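PDB 3KHY: propionate kinase from Francisella tularensis subsp. tularensis, which probably catalyses the reversible, magnesium-dependent transfer of phosphate from ATP to acetate or propionate, as other homodimeric kinases of the acetokinase family do. Local coordinates for residues A[13-18]-A[371-376]; A[123-128]-A[135-140]; A[19-24]-A[379-384]. All coordinates share one frame; numbering follows the deposited sequence.

Contact 1 (A[13-18]-A[371-376]); sequences SVKFAL and NEELMI
Lys15, on strand 14-20, meets Glu373, in the first turn of helix 372-382, in a salt bridge near the start of the strand. The extended lysine, CG anti to the backbone N (chi1 174°), spans the gap and brings NZ to the carboxylate. Lys15 NZ donates to Glu373 OE2 at 2.8 Å; OE2 accepts through its anti lone pair, the one away from the other carboxylate oxygen. The two side chains cross at about a right angle, and the bend of the glutamate at its second torsion (chi2 75°) brings the carboxylate to the lysine. Lys15 CE also lies against the same oxygen, 3.5 Å from Glu373 OE2.

Two residues on, Ala17 points toward the helix as well, and its CB rests 4.4 Å from Glu373 CB. This is a light apolar contact beside the salt bridge, consistent with the short 7.1 Å between the CA atoms of Ala17 and Glu373. The helix start is held by Asn371 at the N-cap, whose OD1 accepts from Leu374 N at 3.1 Å, from above the carbonyl plane.

Lys15 is predicted to bind ATP and Glu372 to bind magnesium; Glu372 OE2 forms a salt bridge with Arg85, a predicted substrate-binding residue. Lys15 also touches Asn8, another predicted magnesium ligand, and the ion pair with Glu373 probably helps to orient the ammonium group beside the predicted nucleotide and metal site.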
loop_
_atom_site.group_PDB
_atom_site.type_symbol
_atom_site.label_atom_id
_atom_site.label_comp_id
_atom_site.label_asym_id
_atom_site.label_seq_id
_atom_site.Cartn_x
_atom_site.Cartn_y
_atom_site.Cartn_z
ATOM N N SER A 13 -21.267 10.050 -21.850
ATOM C CA SER A 13 -20.893 11.456 -21.781
ATOM C C SER A 13 -19.721 11.800 -22.691
ATOM O O SER A 13 -18.871 10.955 -22.978
ATOM C CB SER A 13 -20.528 11.822 -20.343
ATOM O OG SER A 13 -19.274 11.269 -20.008
ATOM N N VAL A 14 -19.683 13.053 -23.134
ATOM C CA VAL A 14 -18.543 13.579 -23.871
ATOM C C VAL A 14 -18.131 14.911 -23.269
ATOM O O VAL A 14 -18.886 15.877 -23.292
ATOM C CB VAL A 14 -18.853 13.793 -25.369
ATOM C CG1 VAL A 14 -17.633 14.384 -26.082
ATOM C CG2 VAL A 14 -19.278 12.482 -26.031
ATOM N N LYS A 15 -16.929 14.958 -22.714
ATOM C CA LYS A 15 -16.391 16.211 -22.224
ATOM C C LYS A 15 -15.547 16.803 -23.340
ATOM O O LYS A 15 -14.762 16.089 -23.957
ATOM C CB LYS A 15 -15.536 15.953 -20.994
ATOM C CG LYS A 15 -14.817 17.176 -20.490
ATOM C CD LYS A 15 -13.820 16.805 -19.419
ATOM C CE LYS A 15 -12.998 18.009 -19.009
ATOM N NZ LYS A 15 -12.111 17.666 -17.866
ATOM N N PHE A 16 -15.712 18.091 -23.627
ATOM C CA PHE A 16 -14.961 18.682 -24.734
ATOM C C PHE A 16 -14.405 20.074 -24.454
ATOM O O PHE A 16 -14.909 20.801 -23.601
ATOM C CB PHE A 16 -15.795 18.690 -26.026
ATOM C CG PHE A 16 -17.081 19.462 -25.920
ATOM C CD1 PHE A 16 -17.108 20.823 -26.167
ATOM C CD2 PHE A 16 -18.262 18.825 -25.588
ATOM C CE1 PHE A 16 -18.287 21.534 -26.081
ATOM C CE2 PHE A 16 -19.441 19.530 -25.498
ATOM C CZ PHE A 16 -19.452 20.887 -25.747
ATOM N N ALA A 17 -13.356 20.431 -25.184
ATOM C CA ALA A 17 -12.785 21.765 -25.099
ATOM C C ALA A 17 -12.131 22.139 -26.414
ATOM O O ALA A 17 -11.564 21.290 -27.106
ATOM C CB ALA A 17 -11.765 21.837 -23.967
ATOM N N LEU A 18 -12.209 23.417 -26.749
ATOM C CA LEU A 18 -11.557 23.949 -27.930
ATOM C C LEU A 18 -10.415 24.830 -27.462
ATOM O O LEU A 18 -10.638 25.850 -26.809
ATOM C CB LEU A 18 -12.554 24.781 -28.722
ATOM C CG LEU A 18 -12.195 25.079 -30.172
ATOM C CD1 LEU A 18 -11.805 23.796 -30.900
ATOM C CD2 LEU A 18 -13.384 25.751 -30.839
ATOM N N ASN A 371 -3.895 21.649 -15.845
ATOM C CA ASN A 371 -4.701 21.959 -17.023
ATOM C C ASN A 371 -4.519 20.811 -18.004
ATOM O O ASN A 371 -3.739 20.897 -18.949
ATOM C CB ASN A 371 -4.275 23.295 -17.654
ATOM C CG ASN A 371 -5.270 23.797 -18.705
ATOM O OD1 ASN A 371 -6.070 23.026 -19.247
ATOM N ND2 ASN A 371 -5.224 25.089 -18.991
ATOM N N GLU A 372 -5.208 19.712 -17.736
ATOM C CA GLU A 372 -5.002 18.492 -18.504
ATOM C C GLU A 372 -5.469 18.676 -19.944
ATOM O O GLU A 372 -4.913 18.086 -20.852
ATOM C CB GLU A 372 -5.749 17.329 -17.848
ATOM C CG GLU A 372 -5.194 16.940 -16.481
ATOM C CD GLU A 372 -6.282 16.557 -15.492
ATOM O OE1 GLU A 372 -6.888 17.470 -14.877
ATOM O OE2 GLU A 372 -6.527 15.344 -15.327
ATOM N N GLU A 373 -6.500 19.491 -20.148
ATOM C CA GLU A 373 -7.021 19.705 -21.497
ATOM C C GLU A 373 -5.982 20.440 -22.338
ATOM O O GLU A 373 -5.764 20.101 -23.493
ATOM C CB GLU A 373 -8.348 20.486 -21.466
ATOM C CG GLU A 373 -9.444 19.858 -20.605
ATOM C CD GLU A 373 -9.205 20.048 -19.095
ATOM O OE1 GLU A 373 -8.377 20.900 -18.700
ATOM O OE2 GLU A 373 -9.852 19.335 -18.298
ATOM N N LEU A 374 -5.333 21.440 -21.751
ATOM C CA LEU A 374 -4.236 22.129 -22.437
ATOM C C LEU A 374 -3.083 21.176 -22.748
ATOM O O LEU A 374 -2.486 21.236 -23.821
ATOM C CB LEU A 374 -3.734 23.321 -21.611
ATOM C CG LEU A 374 -2.551 24.118 -22.169
ATOM C CD1 LEU A 374 -2.848 24.632 -23.573
ATOM C CD2 LEU A 374 -2.203 25.286 -21.241
HETATM N N MSE A 375 -2.768 20.293 -21.803
HETATM C CA MSE A 375 -1.683 19.349 -22.003
HETATM C C MSE A 375 -1.999 18.422 -23.174
HETATM O O MSE A 375 -1.135 18.117 -23.987
HETATM C CB MSE A 375 -1.455 18.524 -20.735
HETATM C CG MSE A 375 -0.263 17.588 -20.820
HETATM SE SE MSE A 375 1.452 18.548 -20.922
HETATM C CE MSE A 375 2.595 17.049 -21.341
ATOM N N ILE A 376 -3.240 17.955 -23.237
ATOM C CA ILE A 376 -3.655 17.100 -24.337
ATOM C C ILE A 376 -3.543 17.867 -25.660
ATOM O O ILE A 376 -3.107 17.313 -26.666
ATOM C CB ILE A 376 -5.081 16.583 -24.129
ATOM C CG1 ILE A 376 -5.095 15.492 -23.051
ATOM C CG2 ILE A 376 -5.654 16.037 -25.425
ATOM C CD1 ILE A 376 -6.515 15.092 -22.636
#

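Contact 2 (A[123-128]-A[135-140]); sequences EGIRFC and LPQVAV
Helix 118-131 and strand 137-141 are the helix and second strand of a beta-alpha-beta crossover from the parallel strand 79-86, whose long connection also holds strand 97-98 and helix 101-109; here Ile125 and Cys128 meet Gln137. The glutamine points toward the helix, and its chain, extended beyond CG, sets the amide against one turn. Gln137 NE2 lies 3.2 Å from Cys128 CB, while OE1 of the same amide is 3.8 Å from that carbon, so both ends of the amide border the cysteine methylene. Cys128 SG stands farther off, 4.1 Å from Gln137 NE2. With SG anti to the carbonyl carbon (chi1 -76°), CB is left as the part of the cysteine closest to the glutamine. Three residues earlier, on the same face of the helix, Ile125 CG2 reaches to 4.2 Å from Gln137 NE2, and Ile125 O is 3.6 Å from Gln137 OE1. The buried amide is packed closely without hydrogen bonding to the helix; its NE2 makes a weak hydrogen bond with His84 of strand 79-86, which also touches Ile125 and Cys128. Away from helix 118-131, Val138 faces Thr380 of helix 372-382, which places the strand between two helices.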
loop_
_atom_site.group_PDB
_atom_site.type_symbol
_atom_site.label_atom_id
_atom_site.label_comp_id
_atom_site.label_asym_id
_atom_site.label_seq_id
_atom_site.Cartn_x
_atom_site.Cartn_y
_atom_site.Cartn_z
ATOM N N GLU A 123 -14.783 4.055 -29.537
ATOM C CA GLU A 123 -15.998 4.466 -30.245
ATOM C C GLU A 123 -16.007 5.951 -30.564
ATOM O O GLU A 123 -16.406 6.351 -31.656
ATOM C CB GLU A 123 -17.245 4.094 -29.445
ATOM C CG GLU A 123 -17.585 2.616 -29.529
ATOM C CD GLU A 123 -18.201 2.089 -28.252
ATOM O OE1 GLU A 123 -18.635 2.916 -27.418
ATOM O OE2 GLU A 123 -18.243 0.849 -28.082
ATOM N N GLY A 124 -15.574 6.763 -29.605
ATOM C CA GLY A 124 -15.499 8.198 -29.796
ATOM C C GLY A 124 -14.575 8.537 -30.948
ATOM O O GLY A 124 -14.866 9.407 -31.767
ATOM N N ILE A 125 -13.452 7.835 -31.007
ATOM C CA ILE A 125 -12.490 8.015 -32.083
ATOM C C ILE A 125 -13.132 7.696 -33.432
ATOM O O ILE A 125 -12.927 8.416 -34.412
ATOM C CB ILE A 125 -11.234 7.134 -31.846
ATOM C CG1 ILE A 125 -10.439 7.676 -30.652
ATOM C CG2 ILE A 125 -10.363 7.074 -33.090
ATOM C CD1 ILE A 125 -9.273 6.807 -30.245
ATOM N N ARG A 126 -13.921 6.627 -33.474
ATOM C CA ARG A 126 -14.599 6.227 -34.708
ATOM C C ARG A 126 -15.657 7.241 -35.143
ATOM O O ARG A 126 -15.759 7.571 -36.323
ATOM C CB ARG A 126 -15.191 4.823 -34.573
ATOM C CG ARG A 126 -14.123 3.725 -34.646
ATOM C CD ARG A 126 -14.616 2.415 -34.066
ATOM N NE ARG A 126 -13.592 1.373 -34.121
ATOM C CZ ARG A 126 -13.730 0.165 -33.580
ATOM N NH1 ARG A 126 -14.851 -0.148 -32.942
ATOM N NH2 ARG A 126 -12.748 -0.725 -33.672
ATOM N N PHE A 127 -16.436 7.742 -34.189
ATOM C CA PHE A 127 -17.368 8.823 -34.485
ATOM C C PHE A 127 -16.620 9.982 -35.130
ATOM O O PHE A 127 -17.082 10.565 -36.108
ATOM C CB PHE A 127 -18.091 9.304 -33.221
ATOM C CG PHE A 127 -19.258 8.442 -32.820
ATOM C CD1 PHE A 127 -20.314 8.235 -33.691
ATOM C CD2 PHE A 127 -19.309 7.858 -31.567
ATOM C CE1 PHE A 127 -21.391 7.444 -33.324
ATOM C CE2 PHE A 127 -20.382 7.070 -31.193
ATOM C CZ PHE A 127 -21.424 6.863 -32.071
ATOM N N CYS A 128 -15.452 10.303 -34.588
ATOM C CA CYS A 128 -14.668 11.421 -35.098
ATOM C C CYS A 128 -14.118 11.157 -36.491
ATOM O O CYS A 128 -13.993 12.080 -37.292
ATOM C CB CYS A 128 -13.536 11.787 -34.133
ATOM S SG CYS A 128 -14.105 12.705 -32.681
ATOM N N LEU A 135 -9.469 15.535 -40.241
ATOM C CA LEU A 135 -8.582 15.872 -39.134
ATOM C C LEU A 135 -7.726 14.707 -38.632
ATOM O O LEU A 135 -8.223 13.600 -38.433
ATOM C CB LEU A 135 -9.387 16.468 -37.985
ATOM C CG LEU A 135 -10.039 17.812 -38.306
ATOM C CD1 LEU A 135 -10.856 18.293 -37.127
ATOM C CD2 LEU A 135 -8.987 18.842 -38.697
ATOM N N PRO A 136 -6.426 14.964 -38.429
ATOM C CA PRO A 136 -5.574 13.986 -37.750
ATOM C C PRO A 136 -6.059 13.851 -36.308
ATOM O O PRO A 136 -6.624 14.803 -35.760
ATOM C CB PRO A 136 -4.188 14.644 -37.772
ATOM C CG PRO A 136 -4.298 15.817 -38.692
ATOM C CD PRO A 136 -5.723 16.230 -38.682
ATOM N N GLN A 137 -5.859 12.682 -35.710
ATOM C CA GLN A 137 -6.288 12.442 -34.340
ATOM C C GLN A 137 -5.137 11.885 -33.509
ATOM O O GLN A 137 -4.298 11.131 -34.011
ATOM C CB GLN A 137 -7.490 11.497 -34.309
ATOM C CG GLN A 137 -8.615 11.920 -35.239
ATOM C CD GLN A 137 -9.901 11.162 -34.987
ATOM O OE1 GLN A 137 -10.450 10.539 -35.891
ATOM N NE2 GLN A 137 -10.390 11.215 -33.761
ATOM N N VAL A 138 -5.101 12.270 -32.240
ATOM C CA VAL A 138 -4.040 11.854 -31.328
ATOM C C VAL A 138 -4.640 11.303 -30.033
ATOM O O VAL A 138 -5.637 11.829 -29.534
ATOM C CB VAL A 138 -3.097 13.036 -31.003
ATOM C CG1 VAL A 138 -2.228 12.729 -29.779
ATOM C CG2 VAL A 138 -2.230 13.374 -32.211
ATOM N N ALA A 139 -4.039 10.231 -29.513
ATOM C CA ALA A 139 -4.435 9.659 -28.226
ATOM C C ALA A 139 -3.402 10.022 -27.149
ATOM O O ALA A 139 -2.196 9.868 -27.361
ATOM C CB ALA A 139 -4.569 8.159 -28.338
ATOM N N VAL A 140 -3.885 10.517 -26.011
ATOM C CA VAL A 140 -3.031 10.906 -24.895
ATOM C C VAL A 140 -3.454 10.094 -23.670
ATOM O O VAL A 140 -4.593 10.215 -23.205
ATOM C CB VAL A 140 -3.182 12.407 -24.592
ATOM C CG1 VAL A 140 -2.268 12.820 -23.440
ATOM C CG2 VAL A 140 -2.895 13.248 -25.850
#

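Contact 3 (A[19-24]-A[379-384]); sequences INPHTS and ETQNLI
Pro21 and Gln381 form the more sheltered half of this contact, where the turn after strand 14-20 comes up to the last turn of helix 372-382. Pro21 CB lies 4.1 Å from Gln381 CB, and Pro21 CG is 3.9 Å from Gln381 OE1, an oxygen buried here without a hydrogen-bonding partner in the model. The glutamine starts with CG anti to the backbone N (chi1 173°) and then bends at chi2, which sets the amide between the proline and the histidine.

The outer half is less well defined and faces solvent. In one of its two conformers, which makes the approach doubtful, His22 brings its ring edge to the amide, with His22 NE2 3.4 Å from Gln381 NE2; ring and amide planes stand 74° apart, and the angle is too poor for a hydrogen bond.

Firmer bonding lies within the turn itself. Asn20 OD1 accepts from two backbone donors, His22 N at 2.9 Å in the carbonyl plane and Thr23 N at 3.0 Å from above it. Pro21 also touches Ile4 of strand 3-9, while Ile19 packs on Ala377 of the helix. The bonds from Asn20 OD1 define an Asx turn extended into an Asx motif, here closing the hairpin that joins strands 14-20 and 25-33.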
loop_
_atom_site.group_PDB
_atom_site.type_symbol
_atom_site.label_atom_id
_atom_site.label_comp_id
_atom_site.label_asym_id
_atom_site.label_seq_id
_atom_site.Cartn_x
_atom_site.Cartn_y
_atom_site.Cartn_z
ATOM N N ILE A 19 -9.190 24.439 -27.788
ATOM C CA ILE A 19 -8.026 25.081 -27.204
ATOM C C ILE A 19 -7.058 25.572 -28.278
ATOM O O ILE A 19 -6.840 24.902 -29.279
ATOM C CB ILE A 19 -7.323 24.111 -26.230
ATOM C CG1 ILE A 19 -8.248 23.828 -25.046
ATOM C CG2 ILE A 19 -5.975 24.666 -25.743
ATOM C CD1 ILE A 19 -7.781 22.704 -24.178
ATOM N N ASN A 20 -6.507 26.762 -28.073
ATOM C CA ASN A 20 -5.447 27.267 -28.931
ATOM C C ASN A 20 -4.123 26.976 -28.262
ATOM O O ASN A 20 -3.791 27.593 -27.247
ATOM C CB ASN A 20 -5.613 28.770 -29.170
ATOM C CG ASN A 20 -4.563 29.330 -30.116
ATOM O OD1 ASN A 20 -3.367 29.100 -29.940
ATOM N ND2 ASN A 20 -5.009 30.069 -31.128
ATOM N N PRO A 21 -3.361 26.024 -28.823
ATOM C CA PRO A 21 -2.124 25.519 -28.212
ATOM C C PRO A 21 -1.038 26.585 -28.120
ATOM O O PRO A 21 -0.157 26.501 -27.267
ATOM C CB PRO A 21 -1.667 24.420 -29.181
ATOM C CG PRO A 21 -2.822 24.164 -30.085
ATOM C CD PRO A 21 -3.609 25.423 -30.143
ATOM N N HIS A 22 -1.111 27.589 -28.983
ATOM C CA HIS A 22 -0.072 28.607 -29.049
ATOM C C HIS A 22 -0.289 29.730 -28.038
ATOM O O HIS A 22 0.670 30.272 -27.487
ATOM C CB HIS A 22 0.029 29.153 -30.473
ATOM C CG HIS A 22 0.086 28.079 -31.515
ATOM N ND1 HIS A 22 -0.995 27.750 -32.303
ATOM C CD2 HIS A 22 1.085 27.239 -31.874
ATOM C CE1 HIS A 22 -0.658 26.765 -33.116
ATOM N NE2 HIS A 22 0.598 26.437 -32.875
ATOM N N THR A 23 -1.549 30.068 -27.786
ATOM C CA THR A 23 -1.878 31.094 -26.806
ATOM C C THR A 23 -2.246 30.464 -25.468
ATOM O O THR A 23 -2.324 31.150 -24.450
ATOM C CB THR A 23 -3.053 31.967 -27.273
ATOM O OG1 THR A 23 -4.224 31.156 -27.407
ATOM C CG2 THR A 23 -2.735 32.611 -28.611
ATOM N N SER A 24 -2.479 29.154 -25.489
ATOM C CA SER A 24 -2.854 28.398 -24.290
ATOM C C SER A 24 -4.284 28.674 -23.850
ATOM O O SER A 24 -4.685 28.276 -22.760
ATOM C CB SER A 24 -1.902 28.683 -23.128
ATOM O OG SER A 24 -0.595 28.214 -23.408
ATOM N N GLU A 379 0.201 18.067 -26.518
ATOM C CA GLU A 379 0.675 16.765 -26.981
ATOM C C GLU A 379 0.227 16.501 -28.410
ATOM O O GLU A 379 0.956 15.919 -29.218
ATOM C CB GLU A 379 0.128 15.662 -26.073
ATOM C CG GLU A 379 0.781 15.632 -24.718
ATOM C CD GLU A 379 2.169 15.060 -24.808
ATOM O OE1 GLU A 379 2.282 13.879 -25.199
ATOM O OE2 GLU A 379 3.137 15.789 -24.513
ATOM N N THR A 380 -0.995 16.920 -28.710
ATOM C CA THR A 380 -1.579 16.704 -30.031
ATOM C C THR A 380 -0.881 17.576 -31.078
ATOM O O THR A 380 -0.439 17.082 -32.112
ATOM C CB THR A 380 -3.094 16.989 -30.009
ATOM O OG1 THR A 380 -3.734 16.068 -29.113
ATOM C CG2 THR A 380 -3.701 16.847 -31.413
ATOM N N GLN A 381 -0.769 18.866 -30.788
ATOM C CA GLN A 381 -0.057 19.807 -31.648
ATOM C C GLN A 381 1.349 19.299 -31.993
ATOM O O GLN A 381 1.812 19.423 -33.129
ATOM C CB GLN A 381 0.039 21.166 -30.954
ATOM C CG GLN A 381 0.906 22.189 -31.676
ATOM C CD GLN A 381 0.266 22.701 -32.944
ATOM O OE1 GLN A 381 -0.953 22.627 -33.111
ATOM N NE2 GLN A 381 1.082 23.231 -33.849
ATOM N N ASN A 382 2.021 18.723 -31.003
ATOM C CA ASN A 382 3.380 18.237 -31.178
ATOM C C ASN A 382 3.502 17.170 -32.264
ATOM O O ASN A 382 4.563 17.010 -32.861
ATOM C CB ASN A 382 3.923 17.696 -29.854
ATOM C CG ASN A 382 5.377 17.276 -29.952
ATOM O OD1 ASN A 382 5.729 16.139 -29.637
ATOM N ND2 ASN A 382 6.229 18.192 -30.396
ATOM N N LEU A 383 2.411 16.458 -32.527
ATOM C CA LEU A 383 2.436 15.347 -33.476
ATOM C C LEU A 383 1.883 15.658 -34.868
ATOM O O LEU A 383 1.869 14.779 -35.728
ATOM C CB LEU A 383 1.675 14.148 -32.915
ATOM C CG LEU A 383 2.253 13.451 -31.689
ATOM C CD1 LEU A 383 1.255 12.434 -31.161
ATOM C CD2 LEU A 383 3.570 12.792 -32.046
ATOM N N ILE A 384 1.418 16.882 -35.097
ATOM C CA ILE A 384 0.797 17.213 -36.381
ATOM C C ILE A 384 1.584 18.260 -37.166
ATOM O O ILE A 384 2.791 18.408 -36.986
ATOM C CB ILE A 384 -0.652 17.708 -36.211
ATOM C CG1 ILE A 384 -0.669 19.096 -35.574
ATOM C CG2 ILE A 384 -1.475 16.715 -35.393
ATOM C CD1 ILE A 384 -2.044 19.686 -35.473
#

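Contacts 1 and 3 use the same two elements, strand 14-20 and helix 372-382, at successive places: the partly buried contact 1 near the predicted nucleotide and metal residues, contact 3 at the surface, with Ile19 CD1 packed on Glu373 and Leu374 between them. Contact 2 is fully buried and brings another helix to the same sheet. Its strand nevertheless joins the others, through Val140 on Ile376 of contact 1 and on Glu379 of contact 3, and Val138 on Leu383. Chemistry follows position: a charged pair beside the predicted ligand-binding residues, a buried amide wedged against a helix turn in the interior, and a loosely paired ring and amide at the surface.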